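Local coordinates for archaeal flagellar ATP-binding protein FlaH (Methanocaldococcus jannaschii DSM 2661, PDB 4WIA) that probably binds and hydrolyses ATP as an accessory component of the archaellum, with a suggested regulatory role in its assembly, at residues L29-G34 with T178-L183; T59-Q64 with R116-K121. One frame throughout, in Å; residues are numbered along the deposited sequence.

Contact 1. Residues L29-G34 with T178-L183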
# COMPACT_ATOMS: atom_id res chain seq x y z
N LEU A 29 23.49 0.89 7.27
CA LEU A 29 23.75 2.03 8.07
C LEU A 29 24.01 3.23 7.15
O LEU A 29 25.08 3.36 6.52
CB LEU A 29 24.97 1.80 8.95
CG LEU A 29 25.40 3.02 9.79
CD1 LEU A 29 24.36 3.42 10.82
CD2 LEU A 29 26.73 2.73 10.48
N ILE A 30 23.06 4.14 7.15
CA ILE A 30 23.10 5.26 6.29
C ILE A 30 23.54 6.46 7.10
O ILE A 30 22.96 6.77 8.13
CB ILE A 30 21.68 5.56 5.76
CG1 ILE A 30 21.08 4.29 5.15
CG2 ILE A 30 21.73 6.70 4.75
CD1 ILE A 30 19.77 4.50 4.40
N ILE A 31 24.57 7.11 6.65
CA ILE A 31 25.02 8.34 7.26
C ILE A 31 24.75 9.51 6.33
O ILE A 31 25.20 9.51 5.19
CB ILE A 31 26.54 8.27 7.57
CG1 ILE A 31 26.83 7.13 8.53
CG2 ILE A 31 27.03 9.60 8.15
CD1 ILE A 31 26.16 7.27 9.88
N ILE A 32 24.03 10.49 6.82
CA ILE A 32 23.77 11.70 6.07
C ILE A 32 24.53 12.85 6.66
O ILE A 32 24.22 13.29 7.74
CB ILE A 32 22.28 12.00 6.03
CG1 ILE A 32 21.52 10.76 5.49
CG2 ILE A 32 22.06 13.19 5.12
CD1 ILE A 32 20.01 10.87 5.60
N GLU A 33 25.56 13.29 5.97
CA GLU A 33 26.51 14.21 6.53
C GLU A 33 26.46 15.51 5.76
O GLU A 33 26.66 15.52 4.53
CB GLU A 33 27.94 13.62 6.45
CG GLU A 33 29.06 14.64 6.74
CD GLU A 33 30.47 14.09 6.74
OE1 GLU A 33 30.68 12.92 6.35
OE2 GLU A 33 31.39 14.84 7.19
N GLY A 34 26.28 16.62 6.46
CA GLY A 34 26.31 17.92 5.82
C GLY A 34 26.09 18.98 6.87
O GLY A 34 25.64 18.68 7.96
N THR A 178 33.66 5.43 7.56
CA THR A 178 34.09 4.05 7.33
C THR A 178 33.00 3.04 7.72
O THR A 178 32.76 2.06 7.03
CB THR A 178 35.43 3.76 8.06
OG1 THR A 178 36.45 4.53 7.43
CG2 THR A 178 35.81 2.27 7.96
N SER A 179 32.34 3.30 8.81
CA SER A 179 31.35 2.40 9.28
C SER A 179 30.10 2.46 8.39
O SER A 179 29.38 1.50 8.24
CB SER A 179 31.07 2.78 10.72
OG SER A 179 30.62 1.66 11.45
N ALA A 180 29.85 3.59 7.77
CA ALA A 180 28.64 3.71 6.95
C ALA A 180 28.59 2.61 5.85
O ALA A 180 29.60 2.33 5.24
CB ALA A 180 28.59 5.08 6.31
N THR A 181 27.43 1.99 5.62
CA THR A 181 27.24 1.22 4.42
C THR A 181 26.77 2.13 3.27
O THR A 181 27.10 1.90 2.10
CB THR A 181 26.23 0.08 4.61
OG1 THR A 181 24.92 0.63 4.83
CG2 THR A 181 26.65 -0.78 5.74
N MSE A 182 25.99 3.15 3.60
CA MSE A 182 25.57 4.13 2.64
C MSE A 182 25.95 5.48 3.18
O MSE A 182 25.51 5.87 4.23
CB MSE A 182 24.08 4.03 2.40
CG MSE A 182 23.62 4.98 1.30
SE MSE A 182 21.70 4.81 1.09
CE MSE A 182 21.52 5.64 -0.64
N LEU A 183 26.76 6.22 2.45
CA LEU A 183 27.14 7.54 2.85
C LEU A 183 26.63 8.60 1.86
O LEU A 183 26.94 8.56 0.67
CB LEU A 183 28.64 7.64 2.94
CG LEU A 183 29.17 9.03 3.34
CD1 LEU A 183 28.88 9.37 4.81
CD2 LEU A 183 30.68 9.13 3.05
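The carbonyl oxygen of Leu29 takes two backbone N-H groups from the chain that leaves helix 170-179. Thr181 N reaches Leu29 O at 2.9 Å in the carbonyl plane, on a lone pair, though the hydrogen bond is bent. Met182 N, 3.1 Å from Leu29 O, aims its hydrogen almost straight at the oxygen but stands above that plane, 41° out of it. Thr181 also answers with its side chain: chi1 of 67° sets OG1 between its own backbone N and carbonyl carbon, and there it accepts from Leu29 N at 2.8 Å. An alanine in place of Thr181 would probably leave the Leu29 N-H without this acceptor and loosen the start of the strand pair. Farther on, Ile31 N donates to Met182 O at 2.9 Å, and the parallel pairing of strands 29-33 and 182-191 is under way.

The side chains sort onto the two faces of the sheet. On one, Ile30 and Met182, a selenomethionine, run side by side, pointing the same way, with Ile30 CD1 3.8 Å from Met182 SE. On the other, Ile31 CG1 is pressed against Ala180 CB at 3.5 Å, tighter than usual for two carbons, while the CD1 branch of Leu183 meets Ile31 CB and CG2. Leu29 CD2 packs on Ser179 O, and its side chain also touches Met146 and Phe149 of helix 142-153. Glu33 extends its carboxylate to a salt bridge with Arg177 of helix 170-179.

Strand 29-33 leads to Gly34 and what is probably the P-loop; Lys40 NZ is hydrogen-bonded to Gly34 O. Buried polar bonds and apolar contacts on both faces thus join this strand to its neighbour just before the probable nucleotide-binding loop, consistent with a KaiC-like P-loop NTPase core.

Contact 2. Residues T59-Q64 with R116-K121. With SO4 (sulfate ion), chain F.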
# COMPACT_ATOMS: atom_id res chain seq x y z
N THR A 59 11.45 4.15 14.23
CA THR A 59 11.75 4.97 15.36
C THR A 59 12.49 6.20 14.88
O THR A 59 13.50 6.09 14.15
CB THR A 59 12.67 4.24 16.36
OG1 THR A 59 11.94 3.16 16.93
CG2 THR A 59 13.12 5.19 17.52
N TYR A 60 12.04 7.38 15.31
CA TYR A 60 12.72 8.61 14.94
C TYR A 60 13.16 9.33 16.20
O TYR A 60 12.32 9.79 16.95
CB TYR A 60 11.77 9.47 14.09
CG TYR A 60 12.43 10.60 13.30
CD1 TYR A 60 13.12 11.60 13.93
CD2 TYR A 60 12.33 10.65 11.92
CE1 TYR A 60 13.73 12.63 13.24
CE2 TYR A 60 12.92 11.69 11.20
CZ TYR A 60 13.60 12.67 11.84
OH TYR A 60 14.21 13.73 11.18
N VAL A 61 14.48 9.46 16.40
CA VAL A 61 15.04 10.11 17.54
C VAL A 61 15.56 11.46 17.06
O VAL A 61 16.47 11.50 16.25
CB VAL A 61 16.21 9.30 18.13
CG1 VAL A 61 16.80 9.98 19.38
CG2 VAL A 61 15.78 7.89 18.45
N SER A 62 15.00 12.54 17.59
CA SER A 62 15.33 13.89 17.21
C SER A 62 15.98 14.67 18.40
O SER A 62 15.39 14.76 19.45
CB SER A 62 14.06 14.65 16.82
OG SER A 62 14.34 16.01 16.53
N THR A 63 17.11 15.30 18.15
CA THR A 63 17.69 16.26 19.05
C THR A 63 17.18 17.66 18.84
O THR A 63 17.71 18.58 19.43
CB THR A 63 19.21 16.30 18.85
OG1 THR A 63 19.53 16.52 17.47
CG2 THR A 63 19.80 14.97 19.25
N GLN A 64 16.18 17.86 17.97
CA GLN A 64 15.76 19.23 17.59
C GLN A 64 14.27 19.55 17.77
O GLN A 64 13.95 20.67 18.11
CB GLN A 64 16.17 19.50 16.14
CG GLN A 64 17.67 19.44 15.95
CD GLN A 64 18.07 19.70 14.52
OE1 GLN A 64 17.24 19.95 13.67
NE2 GLN A 64 19.36 19.57 14.23
N ARG A 116 15.71 -0.46 24.68
CA ARG A 116 15.21 -1.56 23.85
C ARG A 116 14.17 -1.12 22.88
O ARG A 116 14.10 -1.64 21.77
CB ARG A 116 14.52 -2.62 24.70
CG ARG A 116 15.36 -3.25 25.79
CD ARG A 116 14.42 -4.02 26.71
NE ARG A 116 14.99 -5.21 27.29
CZ ARG A 116 14.38 -5.96 28.21
NH1 ARG A 116 13.14 -5.65 28.64
NH2 ARG A 116 15.01 -7.03 28.72
N ALA A 117 13.33 -0.22 23.36
CA ALA A 117 12.12 0.15 22.62
C ALA A 117 12.45 0.66 21.21
O ALA A 117 11.74 0.33 20.29
CB ALA A 117 11.30 1.17 23.37
N PHE A 118 13.57 1.37 21.06
CA PHE A 118 13.94 1.94 19.82
C PHE A 118 14.08 0.85 18.78
O PHE A 118 13.66 1.05 17.62
CB PHE A 118 15.28 2.70 19.86
CG PHE A 118 15.33 3.88 20.79
CD1 PHE A 118 14.20 4.40 21.39
CD2 PHE A 118 16.55 4.49 21.03
CE1 PHE A 118 14.29 5.49 22.23
CE2 PHE A 118 16.66 5.55 21.90
CZ PHE A 118 15.52 6.05 22.50
N TYR A 119 14.66 -0.28 19.18
CA TYR A 119 15.16 -1.30 18.24
C TYR A 119 14.14 -2.39 17.97
O TYR A 119 14.36 -3.27 17.14
CB TYR A 119 16.52 -1.89 18.72
CG TYR A 119 17.47 -0.78 18.96
CD1 TYR A 119 18.01 -0.08 17.88
CD2 TYR A 119 17.74 -0.32 20.26
CE1 TYR A 119 18.83 1.03 18.08
CE2 TYR A 119 18.55 0.77 20.47
CZ TYR A 119 19.07 1.46 19.35
OH TYR A 119 19.88 2.56 19.52
N GLU A 120 12.95 -2.26 18.52
CA GLU A 120 11.87 -3.13 18.08
C GLU A 120 11.36 -2.73 16.69
O GLU A 120 10.72 -3.50 16.05
CB GLU A 120 10.69 -3.10 19.06
CG GLU A 120 11.04 -3.35 20.53
CD GLU A 120 9.80 -3.16 21.40
OE1 GLU A 120 9.43 -4.09 22.12
OE2 GLU A 120 9.17 -2.08 21.32
N LYS A 121 11.68 -1.54 16.20
CA LYS A 121 11.17 -1.13 14.89
C LYS A 121 12.11 -1.52 13.79
O LYS A 121 13.24 -1.94 14.08
CB LYS A 121 10.94 0.39 14.84
CG LYS A 121 10.10 0.94 15.97
CD LYS A 121 8.83 0.15 16.15
CE LYS A 121 7.85 0.94 16.99
NZ LYS A 121 6.71 0.07 17.39
S SO4 F . 22.28 19.95 12.10
O1 SO4 F . 23.04 20.11 10.85
O2 SO4 F . 20.99 20.70 12.22
O3 SO4 F . 23.25 20.53 13.07
O4 SO4 F . 21.94 18.51 12.43
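Thr59 OG1 donates to Phe118 O at 2.8 Å, arriving in the carbonyl plane on a lone pair. Its chi1 of -67° places OG1 anti to its own carbonyl carbon, and CG2, on the other branch, packs 4.0 Å from Phe118 CB. The same hydroxyl oxygen has Lys121 CG close by, and the side chains of Thr59 and Lys121 cross at about a right angle. Two residues along the strand, Val61 CG2 lies over a face of the Phe118 ring, 4.2 Å above its plane and offset toward the rim.

The next shell holds these groups in place. Phe118 CB sits over the centre of the Tyr119 ring, whose hydroxyl is bonded to Val112 O, and Ile93 of strand 90-94 also touches Phe118. Lys121, whose chain bends at chi2, has its amine hydrogen-bonded to Gly88 O. Strand 58-62 is itself bonded through its backbone to strands 90-94 and 123-127, which flank it in the sheet.

At the far end of the strand, Ser62 OG accepts from Gln64 N at 3.0 Å, an ST turn. From its extended side chain, Gln64 NE2 donates a hydrogen bond to sulfate O2 at 2.8 Å. This ion, probably from the crystallisation liquor, is also held by Lys40 and Asn164; Gln64 and Lys40 probably bind ATP, as in related proteins.

The contact therefore joins one hydroxyl-to-carbonyl bond to a small apolar patch, tying the short helix 116-119 to the start of a strand whose other end leads to the probable nucleotide site.

Overall arrangement
Both contacts reach the same mixed sheet, in which strand 29-33 of contact 1 and strand 58-62 of contact 2 are separated by strands 123-127 and 158-163. Their centres are about 18 Å apart and their nearest atoms about 9 Å, so they do not touch. Along the chain, contact 2 is nested inside the loop that contact 1 closes. Both lead toward the probable ATP site: Lys40 is bonded both to Gly34 O of contact 1 and to the sulfate that Gln64 of contact 2 also binds. The side chain of Glu33 is about 6 Å from that of Lys40, whereas Val61 is about 11 Å from Ser41, side chain to side chain.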